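Local coordinates for uncharacterized protein (PDB 4IYK), which is of unknown function but is a putative carbohydrate-binding protein built from two beta-rich domains, at residues F85-F90 / N97-K102. Residues are numbered along the deposited sequence; the frame is centred on the assembly and turned at random.
Sequences FEVKDF and NVYDFK. With EDO (1,2-ethanediol), chain I; EDO (1,2-ethanediol), chain D.
Phe90 drives the edge of its ring against the face of Tyr99, a T-shaped pair that shows how the two sheets of a beta-sandwich can meet largely through side chains. The sandwich belongs to the N-terminal domain, of a family grouped with the transthyretin-like folds; 85-90 and 97-102 lie on edge strands of its facing sheets, with no hydrogen bond between them. Phe90 CE1 sits above the middle of the Tyr99 ring, 3.5 Å from Tyr99 CG, and the two planes stand at 72°. With CG anti to the backbone N (chi1 -173°), Phe90 carries its ring inward, edge first, to Tyr99, whose opposite face is covered by C1 of the chain D ethanediol. Phe101 completes the aromatic cluster: its ring is tilted just 14° from that of Phe90 but slid away, touching through Phe101 CZ and Phe90 CE1 at 3.8 Å. Beside it, Val87 CG2 approaches the edge of the Phe101 ring at CE1. Phe85 CZ meets Lys102 O at 3.7 Å, and over one face of the Phe85 ring lies the chain I ethanediol, probably from the crystallisation liquor, its O2 hydrogen-bonded to Tyr99 OH at 3.1 Å and its O1 donating to Lys102 O at 2.9 Å. A leucine in place of Tyr99 would probably leave the Phe90 edge without an aromatic face to rest on and the chain I ethanediol without its phenolic partner. Further out, Phe101 packs edge-to-face on Phe77, while Phe90 touches Ile17 and Val75, from both sheets. A G1 beta bulge, where Asp89 and Phe90 both face Tyr73, marks the corner from which Phe90 enters, and Tyr99 O is hydrogen-bonded to Tyr63 OH.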
loop_
_atom_site.group_PDB
_atom_site.type_symbol
_atom_site.label_atom_id
_atom_site.label_comp_id
_atom_site.label_asym_id
_atom_site.label_seq_id
_atom_site.Cartn_x
_atom_site.Cartn_y
_atom_site.Cartn_z
ATOM N N PHE A 85 13.249 -2.065 -9.196
ATOM C CA PHE A 85 14.039 -1.384 -10.208
ATOM C C PHE A 85 14.938 -0.364 -9.537
ATOM O O PHE A 85 14.770 -0.030 -8.355
ATOM C CB PHE A 85 13.157 -0.707 -11.301
ATOM C CG PHE A 85 12.274 0.434 -10.837
ATOM C CD1 PHE A 85 11.003 0.189 -10.328
ATOM C CD2 PHE A 85 12.689 1.754 -10.966
ATOM C CE1 PHE A 85 10.186 1.237 -9.913
ATOM C CE2 PHE A 85 11.858 2.805 -10.567
ATOM C CZ PHE A 85 10.616 2.538 -10.031
ATOM N N GLU A 86 15.864 0.157 -10.332
ATOM C CA GLU A 86 16.789 1.187 -9.939
ATOM C C GLU A 86 16.654 2.401 -10.832
ATOM O O GLU A 86 16.320 2.271 -12.013
ATOM C CB GLU A 86 18.213 0.651 -10.043
ATOM C CG GLU A 86 18.876 0.338 -8.729
ATOM C CD GLU A 86 20.372 0.134 -8.858
ATOM O OE1 GLU A 86 20.792 -0.759 -9.632
ATOM O OE2 GLU A 86 21.128 0.873 -8.188
ATOM N N VAL A 87 16.931 3.586 -10.271
ATOM C CA VAL A 87 17.023 4.838 -11.014
ATOM C C VAL A 87 18.464 5.350 -10.774
ATOM O O VAL A 87 18.772 5.865 -9.701
ATOM C CB VAL A 87 15.927 5.889 -10.700
ATOM C CG1 VAL A 87 16.058 7.109 -11.606
ATOM C CG2 VAL A 87 14.527 5.292 -10.822
ATOM N N LYS A 88 19.356 5.137 -11.750
ATOM C CA LYS A 88 20.751 5.579 -11.647
ATOM C C LYS A 88 20.866 7.061 -12.060
ATOM O O LYS A 88 20.098 7.520 -12.907
ATOM C CB LYS A 88 21.680 4.697 -12.517
ATOM C CG LYS A 88 21.691 3.199 -12.170
ATOM C CD LYS A 88 22.517 2.841 -10.921
ATOM C CE LYS A 88 23.953 2.487 -11.230
ATOM N NZ LYS A 88 24.637 1.851 -10.066
ATOM N N ASP A 89 21.840 7.793 -11.466
ATOM C CA ASP A 89 22.179 9.206 -11.725
ATOM C C ASP A 89 20.979 10.144 -11.489
ATOM O O ASP A 89 20.619 10.970 -12.332
ATOM C CB ASP A 89 22.768 9.398 -13.134
ATOM C CG ASP A 89 23.914 8.451 -13.481
ATOM O OD1 ASP A 89 24.667 8.058 -12.558
ATOM O OD2 ASP A 89 24.045 8.096 -14.666
ATOM N N PHE A 90 20.401 10.026 -10.304
ATOM C CA PHE A 90 19.276 10.819 -9.836
ATOM C C PHE A 90 19.826 12.112 -9.225
ATOM O O PHE A 90 20.453 12.069 -8.166
ATOM C CB PHE A 90 18.492 9.977 -8.809
ATOM C CG PHE A 90 17.189 10.562 -8.319
ATOM C CD1 PHE A 90 15.991 10.274 -8.968
ATOM C CD2 PHE A 90 17.145 11.324 -7.156
ATOM C CE1 PHE A 90 14.773 10.769 -8.479
ATOM C CE2 PHE A 90 15.927 11.836 -6.682
ATOM C CZ PHE A 90 14.751 11.561 -7.351
ATOM N N ASN A 97 12.692 20.139 -5.148
ATOM C CA ASN A 97 12.713 19.130 -6.203
ATOM C C ASN A 97 11.423 18.338 -6.206
ATOM O O ASN A 97 10.863 18.052 -5.139
ATOM C CB ASN A 97 13.889 18.162 -6.005
ATOM C CG ASN A 97 15.248 18.791 -6.136
ATOM O OD1 ASN A 97 15.922 18.620 -7.138
ATOM N ND2 ASN A 97 15.713 19.468 -5.094
ATOM N N VAL A 98 10.960 17.949 -7.397
ATOM C CA VAL A 98 9.745 17.141 -7.485
ATOM C C VAL A 98 10.081 15.921 -8.373
ATOM O O VAL A 98 10.849 16.076 -9.304
ATOM C CB VAL A 98 8.503 17.991 -7.959
ATOM C CG1 VAL A 98 8.717 18.617 -9.337
ATOM C CG2 VAL A 98 7.216 17.181 -7.921
ATOM N N TYR A 99 9.630 14.691 -7.996
ATOM C CA TYR A 99 9.878 13.496 -8.816
ATOM C C TYR A 99 8.864 12.390 -8.501
ATOM O O TYR A 99 8.762 11.888 -7.366
ATOM C CB TYR A 99 11.318 12.951 -8.682
ATOM C CG TYR A 99 11.705 11.970 -9.778
ATOM C CD1 TYR A 99 11.384 10.618 -9.678
ATOM C CD2 TYR A 99 12.403 12.393 -10.906
ATOM C CE1 TYR A 99 11.739 9.712 -10.677
ATOM C CE2 TYR A 99 12.775 11.492 -11.911
ATOM C CZ TYR A 99 12.442 10.149 -11.789
ATOM O OH TYR A 99 12.791 9.247 -12.767
ATOM N N ASP A 100 8.150 11.985 -9.542
ATOM C CA ASP A 100 7.175 10.911 -9.455
ATOM C C ASP A 100 7.794 9.635 -10.010
ATOM O O ASP A 100 8.441 9.668 -11.054
ATOM C CB ASP A 100 5.894 11.293 -10.224
ATOM C CG ASP A 100 5.120 12.458 -9.616
ATOM O OD1 ASP A 100 5.254 12.692 -8.390
ATOM O OD2 ASP A 100 4.379 13.131 -10.365
ATOM N N PHE A 101 7.646 8.520 -9.293
ATOM C CA PHE A 101 8.174 7.242 -9.770
ATOM C C PHE A 101 6.999 6.445 -10.355
ATOM O O PHE A 101 5.934 6.379 -9.734
ATOM C CB PHE A 101 8.867 6.473 -8.614
ATOM C CG PHE A 101 10.064 7.165 -8.006
ATOM C CD1 PHE A 101 11.339 6.961 -8.518
ATOM C CD2 PHE A 101 9.927 7.967 -6.878
ATOM C CE1 PHE A 101 12.452 7.584 -7.938
ATOM C CE2 PHE A 101 11.038 8.594 -6.297
ATOM C CZ PHE A 101 12.293 8.396 -6.827
ATOM N N LYS A 102 7.194 5.859 -11.533
ATOM C CA LYS A 102 6.236 5.022 -12.280
ATOM C C LYS A 102 6.570 3.548 -12.026
ATOM O O LYS A 102 7.700 3.121 -12.246
ATOM C CB LYS A 102 6.274 5.341 -13.788
ATOM C CG LYS A 102 6.198 6.835 -14.126
ATOM C CD LYS A 102 4.785 7.345 -14.325
ATOM C CE LYS A 102 4.763 8.723 -14.961
ATOM N NZ LYS A 102 5.167 8.701 -16.400
HETATM C C1 EDO I . 10.911 4.625 -13.695
HETATM O O1 EDO I . 9.942 3.618 -13.984
HETATM C C2 EDO I . 10.326 5.669 -12.701
HETATM O O2 EDO I . 11.328 6.598 -12.380
HETATM C C1 EDO D . 9.162 11.973 -13.429
HETATM O O1 EDO D . 8.627 10.735 -13.888
HETATM C C2 EDO D . 7.992 12.880 -12.956
HETATM O O2 EDO D . 8.463 13.845 -12.025
#